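Local atomic coordinates of telomerase reverse transcriptase (Candida tropicalis MYA-3404, PDB entry 6ZD1), a protein that probably extends chromosome ends as a reverse transcriptase, adding telomeric DNA repeats by copying a template within the RNA component of telomerase. Residues 227-232 with 274-279; 282-287 with 429-434; 570-575 with 620-625; 591-596 with 650-655. All blocks are in the same frame, centred on the assembly; numbering follows the deposited sequence.

Contact 1. Residues 227-232 with 274-279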
loop_
_atom_site.group_PDB
_atom_site.type_symbol
_atom_site.label_atom_id
_atom_site.label_comp_id
_atom_site.label_asym_id
_atom_site.label_seq_id
_atom_site.Cartn_x
_atom_site.Cartn_y
_atom_site.Cartn_z
ATOM N N GLY A 227 16.252 -21.040 8.882
ATOM C CA GLY A 227 14.884 -20.567 8.826
ATOM C C GLY A 227 14.814 -19.114 9.243
ATOM O O GLY A 227 13.735 -18.572 9.501
ATOM N N GLN A 228 15.988 -18.482 9.304
ATOM C CA GLN A 228 16.096 -17.127 9.834
ATOM C C GLN A 228 15.280 -16.133 9.016
ATOM O O GLN A 228 14.666 -15.216 9.574
ATOM C CB GLN A 228 17.567 -16.714 9.886
ATOM C CG GLN A 228 18.427 -17.639 10.742
ATOM C CD GLN A 228 19.914 -17.426 10.533
ATOM O OE1 GLN A 228 20.352 -17.022 9.456
ATOM N NE2 GLN A 228 20.701 -17.701 11.568
ATOM N N PHE A 229 15.256 -16.299 7.692
ATOM C CA PHE A 229 14.658 -15.312 6.800
ATOM C C PHE A 229 13.505 -15.886 5.986
ATOM O O PHE A 229 13.141 -15.324 4.949
ATOM C CB PHE A 229 15.726 -14.736 5.871
ATOM C CG PHE A 229 16.941 -14.234 6.593
ATOM C CD1 PHE A 229 16.810 -13.384 7.679
ATOM C CD2 PHE A 229 18.211 -14.626 6.200
ATOM C CE1 PHE A 229 17.922 -12.922 8.352
ATOM C CE2 PHE A 229 19.330 -14.169 6.867
ATOM C CZ PHE A 229 19.185 -13.315 7.947
ATOM N N THR A 230 12.914 -16.989 6.441
ATOM C CA THR A 230 11.777 -17.596 5.762
ATOM C C THR A 230 10.548 -17.685 6.654
ATOM O O THR A 230 9.561 -18.327 6.269
ATOM C CB THR A 230 12.150 -18.986 5.243
ATOM O OG1 THR A 230 12.742 -19.753 6.301
ATOM C CG2 THR A 230 13.133 -18.872 4.087
ATOM N N ASN A 231 10.578 -17.068 7.830
ATOM C CA ASN A 231 9.443 -17.068 8.738
ATOM C C ASN A 231 8.616 -15.806 8.538
ATOM O O ASN A 231 9.137 -14.749 8.176
ATOM C CB ASN A 231 9.898 -17.164 10.196
ATOM C CG ASN A 231 10.666 -18.439 10.486
ATOM O OD1 ASN A 231 11.629 -18.434 11.251
ATOM N ND2 ASN A 231 10.248 -19.539 9.870
ATOM N N GLY A 232 7.314 -15.933 8.774
ATOM C CA GLY A 232 6.421 -14.794 8.689
ATOM C C GLY A 232 5.279 -14.947 9.666
ATOM O O GLY A 232 4.971 -16.051 10.126
ATOM N N ILE A 274 18.330 -7.062 7.470
ATOM C CA ILE A 274 18.655 -5.856 6.712
ATOM C C ILE A 274 19.771 -6.134 5.713
ATOM O O ILE A 274 19.718 -5.685 4.560
ATOM C CB ILE A 274 19.027 -4.710 7.671
ATOM C CG1 ILE A 274 17.809 -4.260 8.473
ATOM C CG2 ILE A 274 19.621 -3.537 6.910
ATOM C CD1 ILE A 274 18.124 -3.165 9.467
ATOM N N PHE A 275 20.801 -6.870 6.134
ATOM C CA PHE A 275 21.863 -7.225 5.199
ATOM C C PHE A 275 21.393 -8.279 4.206
ATOM O O PHE A 275 21.795 -8.261 3.036
ATOM C CB PHE A 275 23.097 -7.716 5.955
ATOM C CG PHE A 275 23.813 -6.635 6.705
ATOM C CD1 PHE A 275 24.629 -6.945 7.776
ATOM C CD2 PHE A 275 23.670 -5.306 6.338
ATOM C CE1 PHE A 275 25.288 -5.953 8.468
ATOM C CE2 PHE A 275 24.329 -4.307 7.027
ATOM C CZ PHE A 275 25.138 -4.631 8.095
ATOM N N TYR A 276 20.543 -9.208 4.651
ATOM C CA TYR A 276 19.981 -10.189 3.728
ATOM C C TYR A 276 19.083 -9.518 2.695
ATOM O O TYR A 276 19.112 -9.874 1.512
ATOM C CB TYR A 276 19.210 -11.260 4.501
ATOM C CG TYR A 276 18.684 -12.393 3.645
ATOM C CD1 TYR A 276 17.326 -12.513 3.369
ATOM C CD2 TYR A 276 19.546 -13.347 3.118
ATOM C CE1 TYR A 276 16.844 -13.554 2.592
ATOM C CE2 TYR A 276 19.072 -14.387 2.339
ATOM C CZ TYR A 276 17.723 -14.485 2.078
ATOM O OH TYR A 276 17.254 -15.523 1.302
ATOM N N GLN A 277 18.294 -8.531 3.122
ATOM C CA GLN A 277 17.430 -7.825 2.182
ATOM C C GLN A 277 18.248 -6.987 1.210
ATOM O O GLN A 277 17.969 -6.976 0.005
ATOM C CB GLN A 277 16.435 -6.951 2.945
ATOM C CG GLN A 277 15.388 -6.266 2.081
ATOM C CD GLN A 277 14.420 -5.428 2.904
ATOM O OE1 GLN A 277 14.746 -4.984 4.007
ATOM N NE2 GLN A 277 13.220 -5.214 2.372
ATOM N N LYS A 278 19.289 -6.313 1.705
ATOM C CA LYS A 278 20.045 -5.399 0.855
ATOM C C LYS A 278 20.902 -6.149 -0.156
ATOM O O LYS A 278 20.938 -5.782 -1.338
ATOM C CB LYS A 278 20.922 -4.483 1.710
ATOM C CG LYS A 278 21.850 -3.589 0.894
ATOM C CD LYS A 278 22.777 -2.770 1.780
ATOM C CE LYS A 278 21.990 -1.906 2.751
ATOM N NZ LYS A 278 22.876 -1.162 3.688
ATOM N N TYR A 279 21.597 -7.201 0.285
ATOM C CA TYR A 279 22.610 -7.855 -0.534
ATOM C C TYR A 279 22.145 -9.147 -1.198
ATOM O O TYR A 279 22.793 -9.591 -2.152
ATOM C CB TYR A 279 23.857 -8.156 0.309
ATOM C CG TYR A 279 24.544 -6.931 0.875
ATOM C CD1 TYR A 279 24.308 -6.519 2.180
ATOM C CD2 TYR A 279 25.430 -6.194 0.107
ATOM C CE1 TYR A 279 24.937 -5.403 2.702
ATOM C CE2 TYR A 279 26.062 -5.076 0.619
ATOM C CZ TYR A 279 25.813 -4.685 1.915
ATOM O OH TYR A 279 26.443 -3.572 2.423
#

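Contact 2. Residues 282-287 with 429-434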
loop_
_atom_site.group_PDB
_atom_site.type_symbol
_atom_site.label_atom_id
_atom_site.label_comp_id
_atom_site.label_asym_id
_atom_site.label_seq_id
_atom_site.Cartn_x
_atom_site.Cartn_y
_atom_site.Cartn_z
ATOM N N SER A 282 17.197 -8.165 -2.593
ATOM C CA SER A 282 17.075 -7.111 -3.597
ATOM C C SER A 282 17.745 -7.483 -4.914
ATOM O O SER A 282 17.118 -7.289 -5.971
ATOM C CB SER A 282 17.624 -5.795 -3.034
ATOM O OG SER A 282 17.490 -4.746 -3.977
ATOM N N PRO A 283 18.974 -8.022 -4.944
ATOM C CA PRO A 283 19.531 -8.447 -6.240
ATOM C C PRO A 283 18.709 -9.522 -6.926
ATOM O O PRO A 283 18.514 -9.456 -8.146
ATOM C CB PRO A 283 20.932 -8.952 -5.867
ATOM C CG PRO A 283 21.276 -8.200 -4.640
ATOM C CD PRO A 283 19.988 -8.109 -3.875
ATOM N N VAL A 284 18.212 -10.507 -6.174
ATOM C CA VAL A 284 17.419 -11.575 -6.780
ATOM C C VAL A 284 16.193 -10.991 -7.470
ATOM O O VAL A 284 15.872 -11.343 -8.611
ATOM C CB VAL A 284 17.032 -12.629 -5.727
ATOM C CG1 VAL A 284 15.914 -13.523 -6.249
ATOM C CG2 VAL A 284 18.240 -13.467 -5.354
ATOM N N ARG A 285 15.506 -10.063 -6.799
ATOM C CA ARG A 285 14.334 -9.447 -7.409
ATOM C C ARG A 285 14.722 -8.593 -8.612
ATOM O O ARG A 285 14.002 -8.569 -9.619
ATOM C CB ARG A 285 13.574 -8.616 -6.375
ATOM C CG ARG A 285 12.308 -7.984 -6.918
ATOM C CD ARG A 285 11.347 -7.590 -5.811
ATOM N NE ARG A 285 11.916 -6.608 -4.895
ATOM C CZ ARG A 285 11.219 -5.999 -3.939
ATOM N NH1 ARG A 285 9.930 -6.272 -3.785
ATOM N NH2 ARG A 285 11.804 -5.115 -3.141
ATOM N N GLN A 286 15.874 -7.917 -8.546
ATOM C CA GLN A 286 16.291 -7.072 -9.664
ATOM C C GLN A 286 16.591 -7.901 -10.908
ATOM O O GLN A 286 16.204 -7.522 -12.022
ATOM C CB GLN A 286 17.519 -6.245 -9.284
ATOM C CG GLN A 286 17.265 -5.118 -8.300
ATOM C CD GLN A 286 18.526 -4.315 -8.028
ATOM O OE1 GLN A 286 19.080 -3.684 -8.930
ATOM N NE2 GLN A 286 18.995 -4.350 -6.785
ATOM N N VAL A 287 17.279 -9.033 -10.742
ATOM C CA VAL A 287 17.631 -9.851 -11.897
ATOM C C VAL A 287 16.387 -10.506 -12.481
ATOM O O VAL A 287 16.226 -10.585 -13.705
ATOM C CB VAL A 287 18.695 -10.892 -11.509
ATOM C CG1 VAL A 287 19.050 -11.765 -12.706
ATOM C CG2 VAL A 287 19.928 -10.198 -10.958
ATOM N N ASN A 429 23.449 -19.165 -9.497
ATOM C CA ASN A 429 23.278 -20.212 -8.495
ATOM C C ASN A 429 22.573 -19.678 -7.257
ATOM O O ASN A 429 21.623 -20.292 -6.760
ATOM C CB ASN A 429 24.629 -20.816 -8.118
ATOM C CG ASN A 429 24.518 -21.808 -6.970
ATOM O OD1 ASN A 429 23.531 -22.541 -6.863
ATOM N ND2 ASN A 429 25.519 -21.826 -6.100
ATOM N N LYS A 430 23.036 -18.539 -6.735
ATOM C CA LYS A 430 22.375 -17.936 -5.582
ATOM C C LYS A 430 20.925 -17.593 -5.902
ATOM O O LYS A 430 20.026 -17.863 -5.097
ATOM C CB LYS A 430 23.136 -16.690 -5.129
ATOM C CG LYS A 430 22.672 -16.124 -3.790
ATOM C CD LYS A 430 23.023 -17.065 -2.641
ATOM C CE LYS A 430 22.565 -16.510 -1.297
ATOM N NZ LYS A 430 23.285 -15.262 -0.915
ATOM N N ILE A 431 20.679 -17.022 -7.086
ATOM C CA ILE A 431 19.323 -16.636 -7.473
ATOM C C ILE A 431 18.403 -17.849 -7.459
ATOM O O ILE A 431 17.302 -17.810 -6.895
ATOM C CB ILE A 431 19.330 -15.950 -8.851
ATOM C CG1 ILE A 431 20.006 -14.584 -8.766
ATOM C CG2 ILE A 431 17.916 -15.810 -9.385
ATOM C CD1 ILE A 431 20.344 -14.008 -10.113
ATOM N N ILE A 432 18.846 -18.952 -8.068
ATOM C CA ILE A 432 18.034 -20.167 -8.053
ATOM C C ILE A 432 17.868 -20.673 -6.627
ATOM O O ILE A 432 16.788 -21.134 -6.238
ATOM C CB ILE A 432 18.653 -21.242 -8.965
ATOM C CG1 ILE A 432 18.655 -20.777 -10.422
ATOM C CG2 ILE A 432 17.894 -22.553 -8.831
ATOM C CD1 ILE A 432 17.280 -20.468 -10.963
ATOM N N GLU A 433 18.926 -20.582 -5.818
ATOM C CA GLU A 433 18.850 -21.100 -4.457
ATOM C C GLU A 433 17.905 -20.272 -3.599
ATOM O O GLU A 433 17.087 -20.827 -2.854
ATOM C CB GLU A 433 20.244 -21.139 -3.834
ATOM C CG GLU A 433 20.315 -21.921 -2.535
ATOM C CD GLU A 433 21.716 -21.969 -1.961
ATOM O OE1 GLU A 433 22.187 -20.933 -1.444
ATOM O OE2 GLU A 433 22.352 -23.042 -2.038
ATOM N N VAL A 434 17.987 -18.943 -3.702
ATOM C CA VAL A 434 17.132 -18.081 -2.892
ATOM C C VAL A 434 15.679 -18.190 -3.339
ATOM O O VAL A 434 14.761 -18.205 -2.509
ATOM C CB VAL A 434 17.642 -16.629 -2.943
ATOM C CG1 VAL A 434 16.712 -15.700 -2.176
ATOM C CG2 VAL A 434 19.048 -16.557 -2.383
#

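Contact 3. Residues 570-575 with 620-625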
loop_
_atom_site.group_PDB
_atom_site.type_symbol
_atom_site.label_atom_id
_atom_site.label_comp_id
_atom_site.label_asym_id
_atom_site.label_seq_id
_atom_site.Cartn_x
_atom_site.Cartn_y
_atom_site.Cartn_z
ATOM N N SER A 570 -14.072 6.236 -9.210
ATOM C CA SER A 570 -14.932 6.298 -8.034
ATOM C C SER A 570 -14.289 5.696 -6.792
ATOM O O SER A 570 -14.834 5.863 -5.695
ATOM C CB SER A 570 -16.262 5.586 -8.306
ATOM O OG SER A 570 -16.972 6.210 -9.360
ATOM N N GLN A 571 -13.162 4.995 -6.940
ATOM C CA GLN A 571 -12.459 4.467 -5.776
ATOM C C GLN A 571 -12.045 5.588 -4.829
ATOM O O GLN A 571 -12.208 5.473 -3.609
ATOM C CB GLN A 571 -11.245 3.653 -6.227
ATOM C CG GLN A 571 -10.549 4.220 -7.451
ATOM C CD GLN A 571 -9.359 3.386 -7.880
ATOM O OE1 GLN A 571 -8.895 2.518 -7.140
ATOM N NE2 GLN A 571 -8.859 3.647 -9.083
ATOM N N PHE A 572 -11.509 6.678 -5.372
ATOM C CA PHE A 572 -11.179 7.876 -4.607
ATOM C C PHE A 572 -12.183 8.952 -5.003
ATOM O O PHE A 572 -12.183 9.416 -6.148
ATOM C CB PHE A 572 -9.747 8.326 -4.881
ATOM C CG PHE A 572 -8.801 7.196 -5.158
ATOM C CD1 PHE A 572 -8.430 6.322 -4.148
ATOM C CD2 PHE A 572 -8.279 7.011 -6.429
ATOM C CE1 PHE A 572 -7.559 5.278 -4.400
ATOM C CE2 PHE A 572 -7.405 5.972 -6.688
ATOM C CZ PHE A 572 -7.045 5.102 -5.671
ATOM N N SER A 573 -13.032 9.352 -4.062
ATOM C CA SER A 573 -14.175 10.185 -4.399
ATOM C C SER A 573 -13.810 11.667 -4.302
ATOM O O SER A 573 -12.647 12.038 -4.124
ATOM C CB SER A 573 -15.360 9.837 -3.503
ATOM O OG SER A 573 -16.519 10.551 -3.904
ATOM N N ARG A 574 -14.830 12.526 -4.420
ATOM C CA ARG A 574 -14.761 13.984 -4.470
ATOM C C ARG A 574 -13.790 14.553 -3.441
ATOM O O ARG A 574 -13.909 14.267 -2.242
ATOM C CB ARG A 574 -16.162 14.575 -4.268
ATOM C CG ARG A 574 -16.214 16.093 -4.138
ATOM C CD ARG A 574 -17.653 16.577 -3.969
ATOM N NE ARG A 574 -17.733 17.969 -3.529
ATOM C CZ ARG A 574 -18.872 18.639 -3.364
ATOM N NH1 ARG A 574 -20.036 18.050 -3.608
ATOM N NH2 ARG A 574 -18.849 19.902 -2.957
ATOM N N PRO A 575 -12.798 15.339 -3.874
ATOM C CA PRO A 575 -11.882 15.979 -2.917
ATOM C C PRO A 575 -12.480 17.166 -2.167
ATOM O O PRO A 575 -11.781 17.743 -1.326
ATOM C CB PRO A 575 -10.707 16.425 -3.806
ATOM C CG PRO A 575 -10.850 15.637 -5.081
ATOM C CD PRO A 575 -12.319 15.457 -5.261
ATOM N N LEU A 620 -2.492 11.890 -7.141
ATOM C CA LEU A 620 -2.010 13.241 -7.414
ATOM C C LEU A 620 -2.964 13.985 -8.342
ATOM O O LEU A 620 -3.368 15.117 -8.052
ATOM C CB LEU A 620 -0.602 13.189 -8.013
ATOM C CG LEU A 620 0.567 12.867 -7.074
ATOM C CD1 LEU A 620 1.865 12.735 -7.856
ATOM C CD2 LEU A 620 0.707 13.923 -5.987
ATOM N N LYS A 621 -3.361 13.349 -9.449
ATOM C CA LYS A 621 -4.220 14.027 -10.417
ATOM C C LYS A 621 -5.528 14.476 -9.779
ATOM O O LYS A 621 -5.979 15.605 -10.001
ATOM C CB LYS A 621 -4.495 13.119 -11.617
ATOM C CG LYS A 621 -3.294 12.916 -12.528
ATOM C CD LYS A 621 -3.562 11.866 -13.608
ATOM C CE LYS A 621 -4.428 12.407 -14.743
ATOM N NZ LYS A 621 -5.884 12.429 -14.421
ATOM N N LEU A 622 -6.142 13.617 -8.963
ATOM C CA LEU A 622 -7.364 14.020 -8.274
ATOM C C LEU A 622 -7.103 15.182 -7.327
ATOM O O LEU A 622 -7.925 16.101 -7.219
ATOM C CB LEU A 622 -7.951 12.839 -7.508
ATOM C CG LEU A 622 -8.574 11.779 -8.402
ATOM C CD1 LEU A 622 -9.104 10.643 -7.555
ATOM C CD2 LEU A 622 -9.680 12.399 -9.241
ATOM N N THR A 623 -5.951 15.177 -6.657
ATOM C CA THR A 623 -5.641 16.265 -5.739
ATOM C C THR A 623 -5.461 17.576 -6.491
ATOM O O THR A 623 -6.012 18.607 -6.089
ATOM C CB THR A 623 -4.391 15.928 -4.928
ATOM O OG1 THR A 623 -4.574 14.668 -4.267
ATOM C CG2 THR A 623 -4.133 17.003 -3.880
ATOM N N PHE A 624 -4.726 17.553 -7.606
ATOM C CA PHE A 624 -4.510 18.784 -8.357
ATOM C C PHE A 624 -5.742 19.204 -9.143
ATOM O O PHE A 624 -5.939 20.403 -9.379
ATOM C CB PHE A 624 -3.309 18.632 -9.284
ATOM C CG PHE A 624 -2.004 18.618 -8.558
ATOM C CD1 PHE A 624 -1.410 19.802 -8.162
ATOM C CD2 PHE A 624 -1.381 17.425 -8.246
ATOM C CE1 PHE A 624 -0.211 19.795 -7.480
ATOM C CE2 PHE A 624 -0.181 17.411 -7.566
ATOM C CZ PHE A 624 0.405 18.596 -7.181
ATOM N N GLU A 625 -6.591 18.248 -9.535
ATOM C CA GLU A 625 -7.857 18.622 -10.155
ATOM C C GLU A 625 -8.702 19.461 -9.208
ATOM O O GLU A 625 -9.436 20.351 -9.653
ATOM C CB GLU A 625 -8.626 17.373 -10.593
ATOM C CG GLU A 625 -8.163 16.776 -11.920
ATOM C CD GLU A 625 -8.637 15.343 -12.118
ATOM O OE1 GLU A 625 -9.653 14.952 -11.501
ATOM O OE2 GLU A 625 -7.983 14.604 -12.886
#

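Contact 4. Residues 591-596 with 650-655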
loop_
_atom_site.group_PDB
_atom_site.type_symbol
_atom_site.label_atom_id
_atom_site.label_comp_id
_atom_site.label_asym_id
_atom_site.label_seq_id
_atom_site.Cartn_x
_atom_site.Cartn_y
_atom_site.Cartn_z
ATOM N N GLN A 591 -5.355 16.027 3.916
ATOM C CA GLN A 591 -6.159 14.957 4.496
ATOM C C GLN A 591 -6.642 13.988 3.425
ATOM O O GLN A 591 -6.547 12.768 3.596
ATOM C CB GLN A 591 -7.347 15.543 5.252
ATOM C CG GLN A 591 -6.983 16.076 6.609
ATOM C CD GLN A 591 -6.326 15.016 7.465
ATOM O OE1 GLN A 591 -6.944 14.002 7.803
ATOM N NE2 GLN A 591 -5.059 15.229 7.805
ATOM N N PHE A 592 -7.141 14.515 2.303
ATOM C CA PHE A 592 -7.636 13.653 1.233
ATOM C C PHE A 592 -6.530 12.763 0.685
ATOM O O PHE A 592 -6.746 11.568 0.444
ATOM C CB PHE A 592 -8.242 14.503 0.116
ATOM C CG PHE A 592 -8.550 13.731 -1.138
ATOM C CD1 PHE A 592 -9.730 13.015 -1.254
ATOM C CD2 PHE A 592 -7.663 13.728 -2.204
ATOM C CE1 PHE A 592 -10.019 12.304 -2.406
ATOM C CE2 PHE A 592 -7.946 13.016 -3.357
ATOM C CZ PHE A 592 -9.125 12.304 -3.459
ATOM N N TYR A 593 -5.332 13.321 0.503
ATOM C CA TYR A 593 -4.239 12.558 -0.093
ATOM C C TYR A 593 -3.831 11.395 0.800
ATOM O O TYR A 593 -3.736 10.250 0.342
ATOM C CB TYR A 593 -3.047 13.477 -0.356
ATOM C CG TYR A 593 -1.938 12.837 -1.155
ATOM C CD1 TYR A 593 -1.944 12.892 -2.540
ATOM C CD2 TYR A 593 -0.881 12.189 -0.528
ATOM C CE1 TYR A 593 -0.940 12.311 -3.281
ATOM C CE2 TYR A 593 0.136 11.602 -1.268
ATOM C CZ TYR A 593 0.098 11.669 -2.645
ATOM O OH TYR A 593 1.097 11.097 -3.399
ATOM N N CYS A 594 -3.603 11.665 2.087
ATOM C CA CYS A 594 -3.224 10.592 3.002
ATOM C C CYS A 594 -4.345 9.582 3.181
ATOM O O CYS A 594 -4.078 8.397 3.399
ATOM C CB CYS A 594 -2.813 11.161 4.359
ATOM S SG CYS A 594 -1.364 12.218 4.291
ATOM N N SER A 595 -5.600 10.026 3.089
ATOM C CA SER A 595 -6.710 9.099 3.275
ATOM C C SER A 595 -6.789 8.087 2.141
ATOM O O SER A 595 -7.237 6.956 2.355
ATOM C CB SER A 595 -8.027 9.867 3.390
ATOM O OG SER A 595 -9.122 8.979 3.552
ATOM N N ASN A 596 -6.351 8.462 0.939
ATOM C CA ASN A 596 -6.413 7.563 -0.203
ATOM C C ASN A 596 -5.081 6.904 -0.520
ATOM O O ASN A 596 -5.038 6.023 -1.384
ATOM C CB ASN A 596 -6.916 8.318 -1.442
ATOM C CG ASN A 596 -8.345 8.792 -1.290
ATOM O OD1 ASN A 596 -9.290 8.059 -1.582
ATOM N ND2 ASN A 596 -8.512 10.019 -0.819
ATOM N N HIS A 650 5.976 19.926 -0.751
ATOM C CA HIS A 650 7.027 19.221 -0.023
ATOM C C HIS A 650 6.437 18.231 0.973
ATOM O O HIS A 650 6.939 17.111 1.110
ATOM C CB HIS A 650 7.947 20.214 0.684
ATOM C CG HIS A 650 9.124 19.569 1.352
ATOM N ND1 HIS A 650 9.053 19.013 2.611
ATOM C CD2 HIS A 650 10.398 19.386 0.932
ATOM C CE1 HIS A 650 10.233 18.517 2.939
ATOM N NE2 HIS A 650 11.067 18.730 1.937
ATOM N N VAL A 651 5.379 18.623 1.685
ATOM C CA VAL A 651 4.711 17.684 2.585
ATOM C C VAL A 651 4.117 16.514 1.802
ATOM O O VAL A 651 4.237 15.353 2.210
ATOM C CB VAL A 651 3.645 18.411 3.424
ATOM C CG1 VAL A 651 2.760 17.408 4.132
ATOM C CG2 VAL A 651 4.306 19.340 4.442
ATOM N N ILE A 652 3.480 16.797 0.659
ATOM C CA ILE A 652 2.855 15.738 -0.135
ATOM C C ILE A 652 3.904 14.773 -0.677
ATOM O O ILE A 652 3.697 13.552 -0.685
ATOM C CB ILE A 652 2.010 16.345 -1.274
ATOM C CG1 ILE A 652 0.682 16.883 -0.736
ATOM C CG2 ILE A 652 1.767 15.319 -2.376
ATOM C CD1 ILE A 652 -0.146 15.850 -0.004
ATOM N N ILE A 653 5.025 15.300 -1.171
ATOM C CA ILE A 653 6.071 14.442 -1.723
ATOM C C ILE A 653 6.758 13.642 -0.619
ATOM O O ILE A 653 7.030 12.445 -0.778
ATOM C CB ILE A 653 7.076 15.286 -2.525
ATOM C CG1 ILE A 653 6.391 15.901 -3.744
ATOM C CG2 ILE A 653 8.264 14.445 -2.958
ATOM C CD1 ILE A 653 7.307 16.743 -4.595
ATOM N N GLU A 654 7.057 14.292 0.510
ATOM C CA GLU A 654 7.719 13.608 1.619
ATOM C C GLU A 654 6.870 12.464 2.160
ATOM O O GLU A 654 7.395 11.388 2.470
ATOM C CB GLU A 654 8.032 14.605 2.736
ATOM C CG GLU A 654 9.496 15.007 2.842
ATOM C CD GLU A 654 10.322 14.014 3.640
ATOM O OE1 GLU A 654 9.772 12.969 4.049
ATOM O OE2 GLU A 654 11.522 14.282 3.863
ATOM N N THR A 655 5.563 12.684 2.312
ATOM C CA THR A 655 4.708 11.627 2.847
ATOM C C THR A 655 4.683 10.419 1.919
ATOM O O THR A 655 4.743 9.272 2.378
ATOM C CB THR A 655 3.294 12.154 3.082
ATOM O OG1 THR A 655 3.349 13.349 3.871
ATOM C CG2 THR A 655 2.468 11.113 3.820
#

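Contact 1. Residues 227-232 with 274-279
Phe229 and Tyr276 carry this contact between them, ring against ring. Their planes are inclined by 18° and the centroids lie 4.4 Å apart, which makes an offset (parallel-displaced) stack. The displacement brings the CD2 corner of Phe229 over the inner end of the tyrosine ring, with Phe229 CD2 3.4 Å from Tyr276 CG. In return Tyr276 CB sits over the phenylalanine face, 3.9 Å from the ring centroid of Phe229 and 17° off the normal, a CH-pi contact. The other face of the Phe229 ring is covered by CB of Gln228, so the ring is sandwiched between its own neighbour in sequence and the helix. Two features position the pair. Residues 227-230 form a type I beta turn that presents Phe229, while on the helix Tyr276 CG stands anti to the backbone N (chi1 -175°), which carries its ring out into the stack. Further contacts of Phe229 with Asp272 and Tyr273 extend its seat along helix 263-298. The turn leads directly into strand 231-237 of the five-stranded mixed sheet in the reverse transcriptase region, where Gly232 pairs with Leu445, and the Tyr276 side chain also meets Val434 of helix 428-440.

Contact 2. Residues 282-287 with 429-434
Val284 and Ile431 mark a steep helix crossing: the axes of 282-287 and 429-434 approach to 9.9 Å at a signed angle of -100°, and the CA atoms of Val284 and Ile431 come within 5.5 Å. Interactions across the crossing are apolar contacts between branched side chains. Val284 works through one methyl, CG2, which lies 4.0 Å from Ile431 CG1 and also 4.0 Å from Val434 CB, resting between residues three positions apart, about one turn, on the partner helix. Val287 receives the far end of the isoleucine, with Val287 CG1 3.7 Å from Ile431 CD1. The extended outer torsion of Ile431 (chi2 166°) sends CD1 onward to make that reach. Ile426, in the strand preceding helix 428-440, extends the apolar cluster by touching Val284, Val287 and Ile431. Among polar interactions, Gln286 NE2 donates to Ser282 OG over 3.2 Å, the acceptor tilted 21° out of the amide plane. The same NE2 also bonds to Arg372 O, and Ser282 OG to Glu668. With all four contacting residues buried, the chemistry is consistent with association through shape and exclusion of water, while the Gln286-Ser282 bond lies on another side of the helix.

Contact 3. Residues 570-575 with 620-625
The Phe572 ring has Gln571 CG over one face, 3.6 Å above the plane and displaced toward the rim, while Leu622 approaches its edge. The leucine methyl CD1 lies near the ring plane, 3.9 Å from Phe572 CD2, and comes closer still to the root of the side chain, at 3.6 Å from Phe572 CB. The same methyl is 3.6 Å from Phe572 O, so it is lodged against backbone and side chain together. Phe572 and Leu622 run at about a right angle to each other, and one methyl, CD1, makes the contact. The extended outer torsion of Leu622 (chi2 179°) carries CD1 out from the helix to that position. The puckered ring of Pro575 meets the helix through CG, 3.7 Å from Leu622 O. Leu622 is therefore touched at both ends, by Phe572 at its tip and by Pro575 at its carbonyl. Within the helix, Lys621 NZ and Glu625 OE2 form a long, weak salt bridge at 3.4 Å. This helical C-terminal region corresponds to the thumb of telomerase reverse transcriptases. In it, the loop between strand 565-567 and helix 582-596 packs on helix 609-637; Phe572 additionally touches Asn596 and Ile619, and Pro575 touches Leu589 and Ala626, which places the loop against both helices.

Contact 4. Residues 591-596 with 650-655
Tyr593 and Ile652 join two helices, 582-596 and 642-664, of the largely helical C-terminal region, which corresponds to the thumb of telomerase reverse transcriptases. The two side chains cross at a slant; Tyr593 CG stands anti to its backbone N (chi1 -171°), which sends the ring toward helix 642-664. The isoleucine addresses it at two places. Its CG2 methyl stands over one ring face, 4.1 Å from the centroid of Tyr593 and 13° off the normal, a CH-pi contact displaced toward the CZ side. Its CD1 reaches the inner end, 3.7 Å from Tyr593 CG. Ile619, Leu620 and Thr623 of helix 609-637 also touch Tyr593, and its hydroxyl is hydrogen-bonded to Thr656 OG1. Beside this pair, Cys594 SG meets Thr655 CG2 at 4.0 Å, so the threonine gives its methyl to the interface. Its hydroxyl turns back into its own helix: Thr655 OG1 donates to Val651 O over 2.8 Å, and that carbonyl also accepts from Thr655 N on the opposite face of its plane.

How the contacts relate
The contacts form two groups. Contacts 1 and 2, with centres 13 Å apart, share helix 263-298 within the reverse transcriptase region; a probable backbone hydrogen bond from Ser282 N to Gln277 O (3.0 Å) links their segments, and helix 428-440 approaches both. Contacts 3 and 4, 12 Å apart between centres, lie in the C-terminal helical part. Their segments alternate along the chain, through the successive helices 582-596, 609-637 and 642-664. Contacts 1 and 3 are 38 Å apart between centres, on opposite sides of the chain's centre. Both early contacts close before the later pair opens, and the nearest atoms of contacts 1 and 4, as of 2 and 4, are about 17 Å apart.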